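Local structure of cytochrome P450 268A2 Cyp268A2 (Mycobacterium marinum, 6BLD) at residues Phe33-Arg37 with Ser338-Glu343; Leu36-Val42 with Thr65-Asp69. The protein belongs to the cytochrome P450 family of haem proteins and carries both its haem and (3E,5E)-6,10-dimethylundeca-3,5,9-trien-2-one in this structure. One frame throughout, in Å; residues are numbered along the deposited sequence.

Contact 1 (Phe33-Arg37 with Ser338-Glu343)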
loop_
_atom_site.group_PDB
_atom_site.type_symbol
_atom_site.label_atom_id
_atom_site.label_comp_id
_atom_site.label_asym_id
_atom_site.label_seq_id
_atom_site.Cartn_x
_atom_site.Cartn_y
_atom_site.Cartn_z
ATOM N N PHE A 33 18.294 4.326 7.645
ATOM C CA PHE A 33 17.201 4.849 8.458
ATOM C C PHE A 33 17.572 4.894 9.935
ATOM O O PHE A 33 17.108 5.777 10.665
ATOM C CB PHE A 33 15.945 3.998 8.258
ATOM C CG PHE A 33 15.332 4.127 6.894
ATOM C CD1 PHE A 33 15.173 5.371 6.305
ATOM C CD2 PHE A 33 14.908 3.004 6.201
ATOM C CE1 PHE A 33 14.606 5.492 5.050
ATOM C CE2 PHE A 33 14.340 3.119 4.945
ATOM C CZ PHE A 33 14.190 4.365 4.369
ATOM N N SER A 34 18.404 3.955 10.391
ATOM C CA SER A 34 18.766 3.906 11.805
ATOM C C SER A 34 19.609 5.112 12.203
ATOM O O SER A 34 19.355 5.744 13.236
ATOM C CB SER A 34 19.509 2.606 12.112
ATOM O OG SER A 34 19.839 2.522 13.487
ATOM N N GLU A 35 20.621 5.446 11.395
ATOM C CA GLU A 35 21.475 6.585 11.716
ATOM C C GLU A 35 20.692 7.889 11.676
ATOM O O GLU A 35 20.892 8.770 12.521
ATOM C CB GLU A 35 22.665 6.651 10.760
ATOM C CG GLU A 35 23.483 7.932 10.900
ATOM C CD GLU A 35 24.738 7.932 10.049
ATOM O OE1 GLU A 35 25.272 9.030 9.777
ATOM O OE2 GLU A 35 25.192 6.840 9.655
ATOM N N LEU A 36 19.796 8.034 10.698
ATOM C CA LEU A 36 18.961 9.227 10.631
ATOM C C LEU A 36 18.051 9.323 11.849
ATOM O O LEU A 36 17.992 10.365 12.510
ATOM C CB LEU A 36 18.144 9.223 9.340
ATOM C CG LEU A 36 18.941 9.420 8.050
ATOM C CD1 LEU A 36 18.029 9.318 6.840
ATOM C CD2 LEU A 36 19.669 10.755 8.065
ATOM N N ARG A 37 17.342 8.235 12.169
ATOM C CA ARG A 37 16.480 8.232 13.347
ATOM C C ARG A 37 17.241 8.633 14.603
ATOM O O ARG A 37 16.677 9.277 15.494
ATOM C CB ARG A 37 15.853 6.849 13.544
ATOM C CG ARG A 37 14.645 6.568 12.663
ATOM C CD ARG A 37 13.853 5.364 13.159
ATOM N NE ARG A 37 14.723 4.267 13.573
ATOM C CZ ARG A 37 15.109 3.272 12.778
ATOM N NH1 ARG A 37 14.701 3.229 11.517
ATOM N NH2 ARG A 37 15.905 2.320 13.244
ATOM N N SER A 338 10.886 2.915 8.127
ATOM C CA SER A 338 11.722 3.431 9.205
ATOM C C SER A 338 10.913 3.620 10.481
ATOM O O SER A 338 11.385 3.291 11.577
ATOM C CB SER A 338 12.373 4.746 8.780
ATOM O OG SER A 338 13.097 5.320 9.854
ATOM N N GLY A 339 9.692 4.143 10.359
ATOM C CA GLY A 339 8.851 4.325 11.528
ATOM C C GLY A 339 8.457 3.022 12.191
ATOM O O GLY A 339 8.286 2.970 13.414
ATOM N N ASN A 340 8.307 1.953 11.408
ATOM C CA ASN A 340 7.952 0.656 11.970
ATOM C C ASN A 340 9.152 -0.095 12.531
ATOM O O ASN A 340 8.964 -1.130 13.180
ATOM C CB ASN A 340 7.244 -0.196 10.915
ATOM C CG ASN A 340 5.796 0.208 10.725
ATOM O OD1 ASN A 340 5.200 0.843 11.596
ATOM N ND2 ASN A 340 5.221 -0.153 9.584
ATOM N N TRP A 341 10.371 0.392 12.294
ATOM C CA TRP A 341 11.570 -0.139 12.929
ATOM C C TRP A 341 12.134 0.826 13.966
ATOM O O TRP A 341 13.286 0.680 14.389
ATOM C CB TRP A 341 12.630 -0.472 11.877
ATOM C CG TRP A 341 12.689 -1.933 11.536
ATOM C CD1 TRP A 341 13.690 -2.807 11.845
ATOM C CD2 TRP A 341 11.701 -2.689 10.827
ATOM N NE1 TRP A 341 13.388 -4.060 11.368
ATOM C CE2 TRP A 341 12.171 -4.014 10.740
ATOM C CE3 TRP A 341 10.465 -2.373 10.253
ATOM C CZ2 TRP A 341 11.449 -5.023 10.105
ATOM C CZ3 TRP A 341 9.749 -3.377 9.623
ATOM C CH2 TRP A 341 10.243 -4.685 9.553
ATOM N N ASP A 342 11.336 1.807 14.384
ATOM C CA ASP A 342 11.781 2.830 15.324
ATOM C C ASP A 342 11.990 2.210 16.701
ATOM O O ASP A 342 11.033 1.764 17.342
ATOM C CB ASP A 342 10.753 3.958 15.383
ATOM C CG ASP A 342 11.311 5.229 15.995
ATOM O OD1 ASP A 342 12.396 5.172 16.610
ATOM O OD2 ASP A 342 10.660 6.287 15.859
ATOM N N GLU A 343 13.244 2.184 17.160
ATOM C CA GLU A 343 13.532 1.693 18.503
ATOM C C GLU A 343 12.917 2.577 19.579
ATOM O O GLU A 343 12.775 2.136 20.724
ATOM C CB GLU A 343 15.043 1.586 18.713
ATOM C CG GLU A 343 15.754 0.727 17.679
ATOM C CD GLU A 343 15.903 -0.715 18.124
ATOM O OE1 GLU A 343 15.192 -1.125 19.066
ATOM O OE2 GLU A 343 16.732 -1.438 17.531
HETATM O O HOH W 1 15.739 3.637 16.170
#
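The R37 chain bends at chi3 (-42°), which turns its guanidinium toward S338. S338 has OG anti to its own backbone N (chi1 175°), and this sets the hydroxyl beside that guanidinium. R37 NH1 gives S338 OG a nearly straight hydrogen bond, 3.1 Å long with an N-H...O angle of 163°. The oxygen lies almost in the guanidinium plane. S338 OG is also hydrogen-bonded to the carbonyl oxygen of T65.

The G339-D342 type I turn passes over one guanidinium face. There W341 O stands 3.3 Å from R37 NH2, but the angle is too poor for a hydrogen bond. The backbone of F33 and S34 lies against the opposite face, so the group is sandwiched between its own helix and the turn. Water 1 sits at the edge, in plane. It accepts from R37 NE at 2.9 Å and from E343 N at 3.1 Å. R37 NE and D342 OD1 make only a long salt bridge of 3.9 Å. The stronger charge partner of R37 is E30, which pairs with NH2.

The apolar side is simpler. S338 CB sits over a face of the F33 ring, 4.0 Å from its centroid, in a CH-pi contact. F33 also meets the ring of F335.

The contact packs helix 26-39 against helix 336-339 and the turn after it. That short helix directly follows strand 331-335 of the mixed sheet, and D342 reaches on to the start of helix 67-75 through R67 N.

Contact 2 (Leu36-Val42 with Thr65-Asp69); sequences LRAERPV and TRRAD
The flat guanidinium of R66 has the P41 ring on one face and R37 O at its edge. P41 CG stands 3.8 Å above the plane, over the centre of the group. The proline ring and the arginine chain run alongside each other. At the edge R66 uses two nitrogens on a single acceptor. Both NE and NH2 bond R37 O at 2.8 Å. Their N-H...O angles are bent, 137° and 134°, as expected when two donors share one oxygen. The oxygen is tilted somewhat from the guanidinium plane. R66 is extended from CG to NE, which carries its end to this carbonyl of helix 26-39.

T65 makes the second set of bonds. Its chi1 of 55° turns OG1 toward P41 O. OG1 donates to that oxygen at 3.0 Å, in the carbonyl plane and on a lone pair. T65 N adds a weak bond to the same oxygen. Water 2 also donates to P41 O, donates to D69 OD2 and accepts from R66 N, so it ties the start of helix 67-75 to the P41 backbone.

Carbon contacts fill in around these bonds. T65 CG2 packs on L36 CB at 4.0 Å, and T65 CB lies 3.6 Å from R37 CG.

R66 is the N-cap residue of helix 67-75. Helix 26-39, the antiparallel strands 42-45 and 61-64, and helix 67-75 follow one another in the N-terminal part of the P450 fold. Strand 42-45 is the outermost strand of the mixed sheet on this side.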
loop_
_atom_site.group_PDB
_atom_site.type_symbol
_atom_site.label_atom_id
_atom_site.label_comp_id
_atom_site.label_asym_id
_atom_site.label_seq_id
_atom_site.Cartn_x
_atom_site.Cartn_y
_atom_site.Cartn_z
ATOM N N LEU A 36 19.796 8.034 10.698
ATOM C CA LEU A 36 18.961 9.227 10.631
ATOM C C LEU A 36 18.051 9.323 11.849
ATOM O O LEU A 36 17.992 10.365 12.510
ATOM C CB LEU A 36 18.144 9.223 9.340
ATOM C CG LEU A 36 18.941 9.420 8.050
ATOM C CD1 LEU A 36 18.029 9.318 6.840
ATOM C CD2 LEU A 36 19.669 10.755 8.065
ATOM N N ARG A 37 17.342 8.235 12.169
ATOM C CA ARG A 37 16.480 8.232 13.347
ATOM C C ARG A 37 17.241 8.633 14.603
ATOM O O ARG A 37 16.677 9.277 15.494
ATOM C CB ARG A 37 15.853 6.849 13.544
ATOM C CG ARG A 37 14.645 6.568 12.663
ATOM C CD ARG A 37 13.853 5.364 13.159
ATOM N NE ARG A 37 14.723 4.267 13.573
ATOM C CZ ARG A 37 15.109 3.272 12.778
ATOM N NH1 ARG A 37 14.701 3.229 11.517
ATOM N NH2 ARG A 37 15.905 2.320 13.244
ATOM N N ALA A 38 18.522 8.279 14.688
ATOM C CA ALA A 38 19.285 8.553 15.899
ATOM C C ALA A 38 19.860 9.966 15.897
ATOM O O ALA A 38 19.775 10.678 16.904
ATOM C CB ALA A 38 20.398 7.516 16.064
ATOM N N GLU A 39 20.447 10.392 14.778
ATOM C CA GLU A 39 21.187 11.649 14.732
ATOM C C GLU A 39 20.398 12.798 14.113
ATOM O O GLU A 39 20.340 13.889 14.690
ATOM C CB GLU A 39 22.504 11.455 13.967
ATOM C CG GLU A 39 23.271 10.178 14.315
ATOM C CD GLU A 39 23.767 10.136 15.752
ATOM O OE1 GLU A 39 23.693 11.166 16.457
ATOM O OE2 GLU A 39 24.239 9.059 16.178
ATOM N N ARG A 40 19.804 12.590 12.938
ATOM C CA ARG A 40 19.099 13.646 12.208
ATOM C C ARG A 40 17.749 13.108 11.751
ATOM O O ARG A 40 17.566 12.769 10.573
ATOM C CB ARG A 40 19.932 14.147 11.027
ATOM C CG ARG A 40 21.366 14.506 11.399
ATOM C CD ARG A 40 22.219 14.818 10.177
ATOM N NE ARG A 40 22.361 13.676 9.277
ATOM C CZ ARG A 40 23.138 12.622 9.513
ATOM N NH1 ARG A 40 23.200 11.636 8.629
ATOM N NH2 ARG A 40 23.851 12.551 10.629
ATOM N N PRO A 41 16.775 13.018 12.662
ATOM C CA PRO A 41 15.495 12.374 12.315
ATOM C C PRO A 41 14.716 13.091 11.228
ATOM O O PRO A 41 13.890 12.455 10.560
ATOM C CB PRO A 41 14.728 12.378 13.645
ATOM C CG PRO A 41 15.355 13.476 14.444
ATOM C CD PRO A 41 16.802 13.483 14.060
ATOM N N VAL A 42 14.939 14.387 11.033
ATOM C CA VAL A 42 14.307 15.157 9.967
ATOM C C VAL A 42 15.438 15.788 9.166
ATOM O O VAL A 42 16.063 16.758 9.613
ATOM C CB VAL A 42 13.340 16.217 10.507
ATOM C CG1 VAL A 42 12.763 17.041 9.365
ATOM C CG2 VAL A 42 12.225 15.556 11.311
ATOM N N THR A 65 11.761 10.046 9.545
ATOM C CA THR A 65 12.129 8.665 9.818
ATOM C C THR A 65 11.581 8.111 11.126
ATOM O O THR A 65 11.452 6.891 11.250
ATOM C CB THR A 65 13.659 8.522 9.830
ATOM O OG1 THR A 65 14.215 9.444 10.773
ATOM C CG2 THR A 65 14.235 8.806 8.448
ATOM N N ARG A 66 11.264 8.962 12.098
ATOM C CA ARG A 66 10.767 8.500 13.386
ATOM C C ARG A 66 9.255 8.317 13.347
ATOM O O ARG A 66 8.537 9.055 12.667
ATOM C CB ARG A 66 11.149 9.482 14.496
ATOM C CG ARG A 66 12.601 9.374 14.933
ATOM C CD ARG A 66 12.898 10.285 16.112
ATOM N NE ARG A 66 14.300 10.212 16.513
ATOM C CZ ARG A 66 14.877 11.046 17.374
ATOM N NH1 ARG A 66 14.170 12.021 17.929
ATOM N NH2 ARG A 66 16.160 10.903 17.680
ATOM N N ARG A 67 8.777 7.316 14.092
ATOM C CA ARG A 67 7.352 6.998 14.076
ATOM C C ARG A 67 6.514 8.156 14.603
ATOM O O ARG A 67 5.483 8.500 14.015
ATOM C CB ARG A 67 7.086 5.731 14.889
ATOM C CG ARG A 67 5.633 5.289 14.877
ATOM C CD ARG A 67 5.136 4.965 16.276
ATOM N NE ARG A 67 3.680 5.009 16.356
ATOM C CZ ARG A 67 2.995 5.928 17.029
ATOM N NH1 ARG A 67 3.634 6.883 17.690
ATOM N NH2 ARG A 67 1.670 5.888 17.043
ATOM N N ALA A 68 6.941 8.771 15.710
ATOM C CA ALA A 68 6.179 9.877 16.281
ATOM C C ALA A 68 6.067 11.040 15.304
ATOM O O ALA A 68 5.008 11.671 15.197
ATOM C CB ALA A 68 6.817 10.336 17.592
ATOM N N ASP A 69 7.146 11.338 14.577
ATOM C CA ASP A 69 7.097 12.428 13.608
ATOM C C ASP A 69 6.237 12.070 12.404
ATOM O O ASP A 69 5.582 12.946 11.828
ATOM C CB ASP A 69 8.512 12.801 13.164
ATOM C CG ASP A 69 9.316 13.460 14.270
ATOM O OD1 ASP A 69 8.710 14.148 15.115
ATOM O OD2 ASP A 69 10.555 13.291 14.290
HETATM O O HOH W 2 11.433 11.834 12.054
#

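How the contacts relate
Both contacts draw on helix 26-39. Their segments both include L36 and R37, and R37 is the residue that touches in both. Its guanidinium end serves contact 1, while its carbonyl oxygen and inner methylenes serve contact 2. Contact 1 is the more buried and joins segments 301 residues apart. Contact 2 is partly buried and links segments 23 residues apart. Their chemistry also differs. In contact 1 a charged guanidinium reaches a serine hydroxyl, a water and a carboxylate in a long salt bridge. In contact 2 side chains of T65 and R66 hold backbone carbonyls of a helix and a loop. Two probable hydrogen bonds, S338 with T65 and D342 with R67, join the contacts.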